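Local coordinates for aminoacyltransferase FemA (PDB 1LRZ), which adds glycines 2 and 3 of the pentaglycine interpeptide bridge of Staphylococcus aureus peptidoglycan, using glycyl-tRNA as the donor, at residues F204-M208 with D221-Y225; I313-F317 with A329-S333. All coordinates share one frame; numbering follows the deposited sequence.

Interaction 1: F204-M208 with D221-Y225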
ATOM      1  N   PHE A 204     -12.311  10.771   1.896  1.00 29.21           N
ATOM      2  CA  PHE A 204     -11.433   9.650   2.234  1.00 28.85           C
ATOM      3  C   PHE A 204     -11.430   9.466   3.748  1.00 28.83           C
ATOM      4  O   PHE A 204     -11.520   8.347   4.257  1.00 28.09           O
ATOM      5  CB  PHE A 204     -10.000   9.926   1.758  1.00 29.59           C
ATOM      6  CG  PHE A 204      -8.965   9.066   2.431  1.00 30.70           C
ATOM      7  CD1 PHE A 204      -8.829   7.719   2.093  1.00 28.70           C
ATOM      8  CD2 PHE A 204      -8.156   9.595   3.442  1.00 28.90           C
ATOM      9  CE1 PHE A 204      -7.904   6.904   2.757  1.00 29.37           C
ATOM     10  CE2 PHE A 204      -7.226   8.793   4.114  1.00 28.90           C
ATOM     11  CZ  PHE A 204      -7.098   7.441   3.771  1.00 29.40           C
ATOM     12  N   ARG A 205     -11.326  10.583   4.458  1.00 29.86           N
ATOM     13  CA  ARG A 205     -11.304  10.588   5.915  1.00 36.34           C
ATOM     14  C   ARG A 205     -12.546   9.956   6.531  1.00 36.69           C
ATOM     15  O   ARG A 205     -12.472   9.349   7.599  1.00 36.86           O
ATOM     16  CB  ARG A 205     -11.160  12.022   6.420  1.00 38.43           C
ATOM     17  CG  ARG A 205      -9.858  12.687   6.002  1.00 48.31           C
ATOM     18  CD  ARG A 205      -8.933  12.867   7.193  1.00 54.80           C
ATOM     19  NE  ARG A 205      -8.694  11.611   7.892  1.00 59.92           N
ATOM     20  CZ  ARG A 205      -8.116  11.517   9.087  1.00 63.04           C
ATOM     21  NH1 ARG A 205      -7.722  12.605   9.728  1.00 64.33           N
ATOM     22  NH2 ARG A 205      -7.894  10.330   9.636  1.00 64.89           N
ATOM     23  N   SER A 206     -13.682  10.090   5.856  1.00 36.58           N
ATOM     24  CA  SER A 206     -14.926   9.525   6.369  1.00 39.57           C
ATOM     25  C   SER A 206     -14.845   8.004   6.501  1.00 41.50           C
ATOM     26  O   SER A 206     -15.529   7.419   7.338  1.00 42.75           O
ATOM     27  CB  SER A 206     -16.101   9.887   5.459  1.00 40.20           C
ATOM     28  OG  SER A 206     -16.065   9.118   4.266  1.00 43.00           O
ATOM     29  N   PHE A 207     -14.010   7.365   5.681  1.00 41.28           N
ATOM     30  CA  PHE A 207     -13.869   5.907   5.731  1.00 40.48           C
ATOM     31  C   PHE A 207     -12.927   5.416   6.823  1.00 41.78           C
ATOM     32  O   PHE A 207     -12.950   4.242   7.180  1.00 42.34           O
ATOM     33  CB  PHE A 207     -13.373   5.354   4.394  1.00 36.90           C
ATOM     34  CG  PHE A 207     -14.339   5.527   3.271  1.00 33.16           C
ATOM     35  CD1 PHE A 207     -14.233   6.611   2.411  1.00 30.95           C
ATOM     36  CD2 PHE A 207     -15.387   4.628   3.094  1.00 33.22           C
ATOM     37  CE1 PHE A 207     -15.150   6.791   1.381  1.00 29.39           C
ATOM     38  CE2 PHE A 207     -16.312   4.802   2.064  1.00 31.60           C
ATOM     39  CZ  PHE A 207     -16.197   5.891   1.210  1.00 27.90           C
ATOM     40  N   MET A 208     -12.088   6.307   7.336  1.00 43.09           N
ATOM     41  CA  MET A 208     -11.137   5.939   8.380  1.00 45.35           C
ATOM     42  C   MET A 208     -11.741   6.222   9.754  1.00 48.51           C
ATOM     43  O   MET A 208     -11.471   5.513  10.723  1.00 51.20           O
ATOM     44  CB  MET A 208      -9.830   6.727   8.216  1.00 43.20           C
ATOM     45  CG  MET A 208      -9.185   6.627   6.834  1.00 40.00           C
ATOM     46  SD  MET A 208      -8.912   4.937   6.265  1.00 32.95           S
ATOM     47  CE  MET A 208      -7.491   4.494   7.226  1.00 41.32           C
ATOM     48  N   ASP A 221      -2.893  11.319  12.072  1.00 70.85           N
ATOM     49  CA  ASP A 221      -3.757  12.476  12.266  1.00 70.16           C
ATOM     50  C   ASP A 221      -4.359  12.961  10.950  1.00 70.08           C
ATOM     51  O   ASP A 221      -4.153  12.357   9.896  1.00 71.14           O
ATOM     52  CB  ASP A 221      -2.974  13.622  12.909  1.00 70.49           C
ATOM     53  CG  ASP A 221      -3.859  14.806  13.245  1.00 72.03           C
ATOM     54  OD1 ASP A 221      -4.770  14.639  14.083  1.00 73.96           O
ATOM     55  OD2 ASP A 221      -3.655  15.898  12.670  1.00 71.06           O
ATOM     56  N   ASP A 222      -5.102  14.062  11.025  1.00 68.79           N
ATOM     57  CA  ASP A 222      -5.747  14.664   9.862  1.00 66.18           C
ATOM     58  C   ASP A 222      -4.708  15.315   8.954  1.00 63.46           C
ATOM     59  O   ASP A 222      -4.739  15.155   7.730  1.00 61.92           O
ATOM     60  CB  ASP A 222      -6.752  15.722  10.326  1.00 69.57           C
ATOM     61  CG  ASP A 222      -7.772  15.171  11.314  1.00 71.44           C
ATOM     62  OD1 ASP A 222      -8.772  14.569  10.859  1.00 71.26           O
ATOM     63  OD2 ASP A 222      -7.567  15.332  12.542  1.00 70.19           O
ATOM     64  N   LYS A 223      -3.786  16.050   9.570  1.00 59.68           N
ATOM     65  CA  LYS A 223      -2.737  16.745   8.837  1.00 55.41           C
ATOM     66  C   LYS A 223      -1.734  15.780   8.198  1.00 50.39           C
ATOM     67  O   LYS A 223      -1.047  16.127   7.231  1.00 49.06           O
ATOM     68  CB  LYS A 223      -2.033  17.732   9.770  1.00 57.74           C
ATOM     69  CG  LYS A 223      -2.978  18.802  10.305  1.00 61.66           C
ATOM     70  CD  LYS A 223      -2.248  19.879  11.092  1.00 64.47           C
ATOM     71  CE  LYS A 223      -3.214  20.960  11.563  1.00 65.25           C
ATOM     72  NZ  LYS A 223      -2.525  22.047  12.316  1.00 66.57           N
ATOM     73  N   PHE A 224      -1.662  14.569   8.740  1.00 44.07           N
ATOM     74  CA  PHE A 224      -0.775  13.540   8.213  1.00 39.43           C
ATOM     75  C   PHE A 224      -1.046  13.342   6.718  1.00 35.32           C
ATOM     76  O   PHE A 224      -0.135  13.400   5.891  1.00 30.29           O
ATOM     77  CB  PHE A 224      -1.023  12.219   8.945  1.00 40.08           C
ATOM     78  CG  PHE A 224      -0.327  11.035   8.325  1.00 39.86           C
ATOM     79  CD1 PHE A 224       0.934  10.645   8.755  1.00 40.12           C
ATOM     80  CD2 PHE A 224      -0.934  10.314   7.298  1.00 39.30           C
ATOM     81  CE1 PHE A 224       1.583   9.552   8.176  1.00 39.52           C
ATOM     82  CE2 PHE A 224      -0.291   9.225   6.711  1.00 40.12           C
ATOM     83  CZ  PHE A 224       0.970   8.843   7.152  1.00 39.97           C
ATOM     84  N   TYR A 225      -2.311  13.115   6.385  1.00 30.93           N
ATOM     85  CA  TYR A 225      -2.703  12.883   5.003  1.00 32.03           C
ATOM     86  C   TYR A 225      -2.576  14.120   4.134  1.00 32.40           C
ATOM     87  O   TYR A 225      -2.101  14.048   2.996  1.00 30.04           O
ATOM     88  CB  TYR A 225      -4.134  12.347   4.942  1.00 32.03           C
ATOM     89  CG  TYR A 225      -4.273  10.974   5.547  1.00 36.15           C
ATOM     90  CD1 TYR A 225      -4.922  10.793   6.767  1.00 36.27           C
ATOM     91  CD2 TYR A 225      -3.728   9.853   4.916  1.00 34.36           C
ATOM     92  CE1 TYR A 225      -5.027   9.538   7.346  1.00 36.53           C
ATOM     93  CE2 TYR A 225      -3.824   8.590   5.487  1.00 35.97           C
ATOM     94  CZ  TYR A 225      -4.476   8.438   6.705  1.00 39.10           C
ATOM     95  OH  TYR A 225      -4.588   7.189   7.283  1.00 38.60           O
TER
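An aromatic edge-to-face pair, Phe204 with Tyr225, joins helix 201-207 to helix 222-232. The edge of the Phe204 ring is turned to the face of Tyr225. The ring centroids are 5.0 Å apart and the planes stand at 72°, a T-shaped arrangement. Phe204 CE2 lies over the centre of the Tyr225 ring and comes within 3.7 Å of Tyr225 CE2. Phe204 reaches across because its CG is anti to the backbone N, with chi1 at 161°. The opposite face of Tyr225 is covered by Phe224 of its own helix, whose CD2 also sits over the ring centre. Tyr225 is thus packed on both faces. Both helices lie against one side of the nine-stranded mixed sheet of this FemABX-family protein. There Phe317 of strand 310-320 meets the rings of both Phe204 and Tyr225, and these three residues are buried.

Arg205, partly exposed, borders these rings. Its chain bends at chi2 and chi3 and brings the guanidinium to the edge of the Tyr225 ring, with Arg205 NH2 at 3.8 Å from Tyr225 CE1. Tyr225 CD1 in turn lies over one face of the guanidinium, and the two planes are 57° apart. Arg205 also forms a salt bridge to Asp222 through NH1 and OD1, but the place of NH1 in the model is doubtful, so the geometry of this bridge is uncertain. Next to it, Asp221 OD2 accepts from Lys223 N at 3.1 Å, an Asx turn.

Interaction 2: I313-F317 with A329-S333; sequences ISAGF and AGGTS
With chi1 at -170°, Ser314 swings OG to the far side from its backbone N; Thr332, at -64°, keeps OG1 beside its own. These two torsions bring the hydroxyls together across an antiparallel beta hairpin, strand 310-320 with strand 325-332. The axes of segments 313-317 and 329-332 approach to 4.6 Å and run antiparallel. Ser314 OG and Thr332 OG1 form a short hydrogen bond of 2.6 Å. It links the side chains of a non-hydrogen-bonded pair. Both residues also touch Ser342 of helix 341-355, which packs on this face of the sheet. The Thr332 methyl, CG2, takes the position across from the backbone N and lies 3.4 Å from Ile313 O.

Gly316 and Gly330 form the other non-hydrogen-bonded pair. Neither has a side chain, and their CA atoms come within 4.0 Å.

Between these pairs, Ala315 and Gly331 exchange two backbone hydrogen bonds, Ala315 N to Gly331 O and Gly331 N to Ala315 O. Phe317 and Ala329 form the next hydrogen-bonded pair. Its bonds are unequal: Phe317 N to Ala329 O is 2.7 Å, but Ala329 N to Phe317 O is weak at 3.5 Å. Ala315, Phe317 and Ala329 turn their side chains to the face that carries Phe204 and Tyr225.

At the other end, Ile313 and Ser314 both face Ala241 of strand 236-244, a classic beta bulge. Here Ser333 N donates to Ile313 O at 3.0 Å, from 37° above the carbonyl plane.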
ATOM      1  N   ILE A 313     -18.195   4.654  -1.704  1.00 20.84           N
ATOM      2  CA  ILE A 313     -18.299   3.366  -1.021  1.00 22.03           C
ATOM      3  C   ILE A 313     -16.998   2.745  -0.503  1.00 21.78           C
ATOM      4  O   ILE A 313     -17.031   1.854   0.347  1.00 20.39           O
ATOM      5  CB  ILE A 313     -19.027   2.356  -1.911  1.00 21.88           C
ATOM      6  CG1 ILE A 313     -18.279   2.181  -3.232  1.00 19.69           C
ATOM      7  CG2 ILE A 313     -20.455   2.860  -2.181  1.00 22.29           C
ATOM      8  CD1 ILE A 313     -18.795   1.012  -4.057  1.00 19.42           C
ATOM      9  N   SER A 314     -15.858   3.211  -1.005  1.00 20.12           N
ATOM     10  CA  SER A 314     -14.567   2.691  -0.557  1.00 19.01           C
ATOM     11  C   SER A 314     -13.476   3.647  -1.032  1.00 20.12           C
ATOM     12  O   SER A 314     -13.621   4.300  -2.066  1.00 17.21           O
ATOM     13  CB  SER A 314     -14.337   1.283  -1.136  1.00 20.75           C
ATOM     14  OG  SER A 314     -13.203   0.649  -0.559  1.00 24.07           O
ATOM     15  N   ALA A 315     -12.389   3.743  -0.273  1.00 19.85           N
ATOM     16  CA  ALA A 315     -11.290   4.622  -0.656  1.00 18.19           C
ATOM     17  C   ALA A 315      -9.976   4.097  -0.107  1.00 18.31           C
ATOM     18  O   ALA A 315      -9.954   3.322   0.861  1.00 15.33           O
ATOM     19  CB  ALA A 315     -11.537   6.046  -0.145  1.00 18.43           C
ATOM     20  N   GLY A 316      -8.884   4.520  -0.736  1.00 15.60           N
ATOM     21  CA  GLY A 316      -7.567   4.100  -0.307  1.00 17.15           C
ATOM     22  C   GLY A 316      -6.569   5.222  -0.496  1.00 16.42           C
ATOM     23  O   GLY A 316      -6.763   6.119  -1.328  1.00 15.24           O
ATOM     24  N   PHE A 317      -5.498   5.169   0.286  1.00 16.66           N
ATOM     25  CA  PHE A 317      -4.426   6.161   0.223  1.00 15.17           C
ATOM     26  C   PHE A 317      -3.204   5.369  -0.255  1.00 15.35           C
ATOM     27  O   PHE A 317      -2.726   4.474   0.448  1.00 14.94           O
ATOM     28  CB  PHE A 317      -4.172   6.730   1.615  1.00 19.32           C
ATOM     29  CG  PHE A 317      -3.512   8.070   1.607  1.00 21.64           C
ATOM     30  CD1 PHE A 317      -4.257   9.224   1.378  1.00 21.78           C
ATOM     31  CD2 PHE A 317      -2.151   8.188   1.854  1.00 22.08           C
ATOM     32  CE1 PHE A 317      -3.655  10.477   1.398  1.00 21.09           C
ATOM     33  CE2 PHE A 317      -1.541   9.443   1.873  1.00 24.06           C
ATOM     34  CZ  PHE A 317      -2.302  10.587   1.646  1.00 18.14           C
ATOM     35  N   ALA A 329      -3.342   2.969   3.516  1.00 20.07           N
ATOM     36  CA  ALA A 329      -4.508   3.016   4.380  1.00 19.89           C
ATOM     37  C   ALA A 329      -5.755   3.045   3.523  1.00 21.08           C
ATOM     38  O   ALA A 329      -5.728   3.503   2.377  1.00 18.67           O
ATOM     39  CB  ALA A 329      -4.449   4.265   5.256  1.00 19.41           C
ATOM     40  N   GLY A 330      -6.851   2.551   4.081  1.00 21.13           N
ATOM     41  CA  GLY A 330      -8.092   2.544   3.341  1.00 23.13           C
ATOM     42  C   GLY A 330      -9.268   2.134   4.195  1.00 25.84           C
ATOM     43  O   GLY A 330      -9.100   1.689   5.332  1.00 24.52           O
ATOM     44  N   GLY A 331     -10.462   2.285   3.638  1.00 24.65           N
ATOM     45  CA  GLY A 331     -11.664   1.922   4.360  1.00 27.18           C
ATOM     46  C   GLY A 331     -12.810   1.712   3.391  1.00 27.50           C
ATOM     47  O   GLY A 331     -12.785   2.225   2.263  1.00 23.10           O
ATOM     48  N   THR A 332     -13.810   0.956   3.833  1.00 25.01           N
ATOM     49  CA  THR A 332     -14.979   0.664   3.016  1.00 27.54           C
ATOM     50  C   THR A 332     -16.260   0.799   3.845  1.00 29.59           C
ATOM     51  O   THR A 332     -16.299   0.403   5.005  1.00 25.71           O
ATOM     52  CB  THR A 332     -14.880  -0.755   2.436  1.00 28.54           C
ATOM     53  OG1 THR A 332     -13.752  -0.816   1.558  1.00 30.59           O
ATOM     54  CG2 THR A 332     -16.148  -1.126   1.658  1.00 28.91           C
ATOM     55  N   SER A 333     -17.300   1.377   3.251  1.00 28.39           N
ATOM     56  CA  SER A 333     -18.562   1.549   3.953  1.00 32.12           C
ATOM     57  C   SER A 333     -19.209   0.194   4.249  1.00 31.68           C
ATOM     58  O   SER A 333     -19.429  -0.608   3.340  1.00 29.37           O
ATOM     59  CB  SER A 333     -19.512   2.396   3.108  1.00 35.80           C
ATOM     60  OG  SER A 333     -20.824   2.368   3.643  1.00 41.47           O
TER

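Overall arrangement
The two contacts follow one another along the chain and neither nest nor cross. Interaction 1 closes first, joining helices 201-207 and 222-232 across a connection that includes the unmodelled residues 209-220. The chain then runs through strand 236-244 and the long helices 245-272 and 277-307. Interaction 2 comes next and closes the hairpin of strands 310-320 and 325-332, inside the nine-stranded mixed sheet. The centres of interaction 1 and interaction 2 are about 10 Å apart, and the two touch directly. Phe207 CE2 packs on Ile313 C at 3.4 Å, and Tyr225 OH on Ala329 CB at 3.6 Å. The helix pair therefore lies on one face of the hairpin, while helix 341-355 packs on the other.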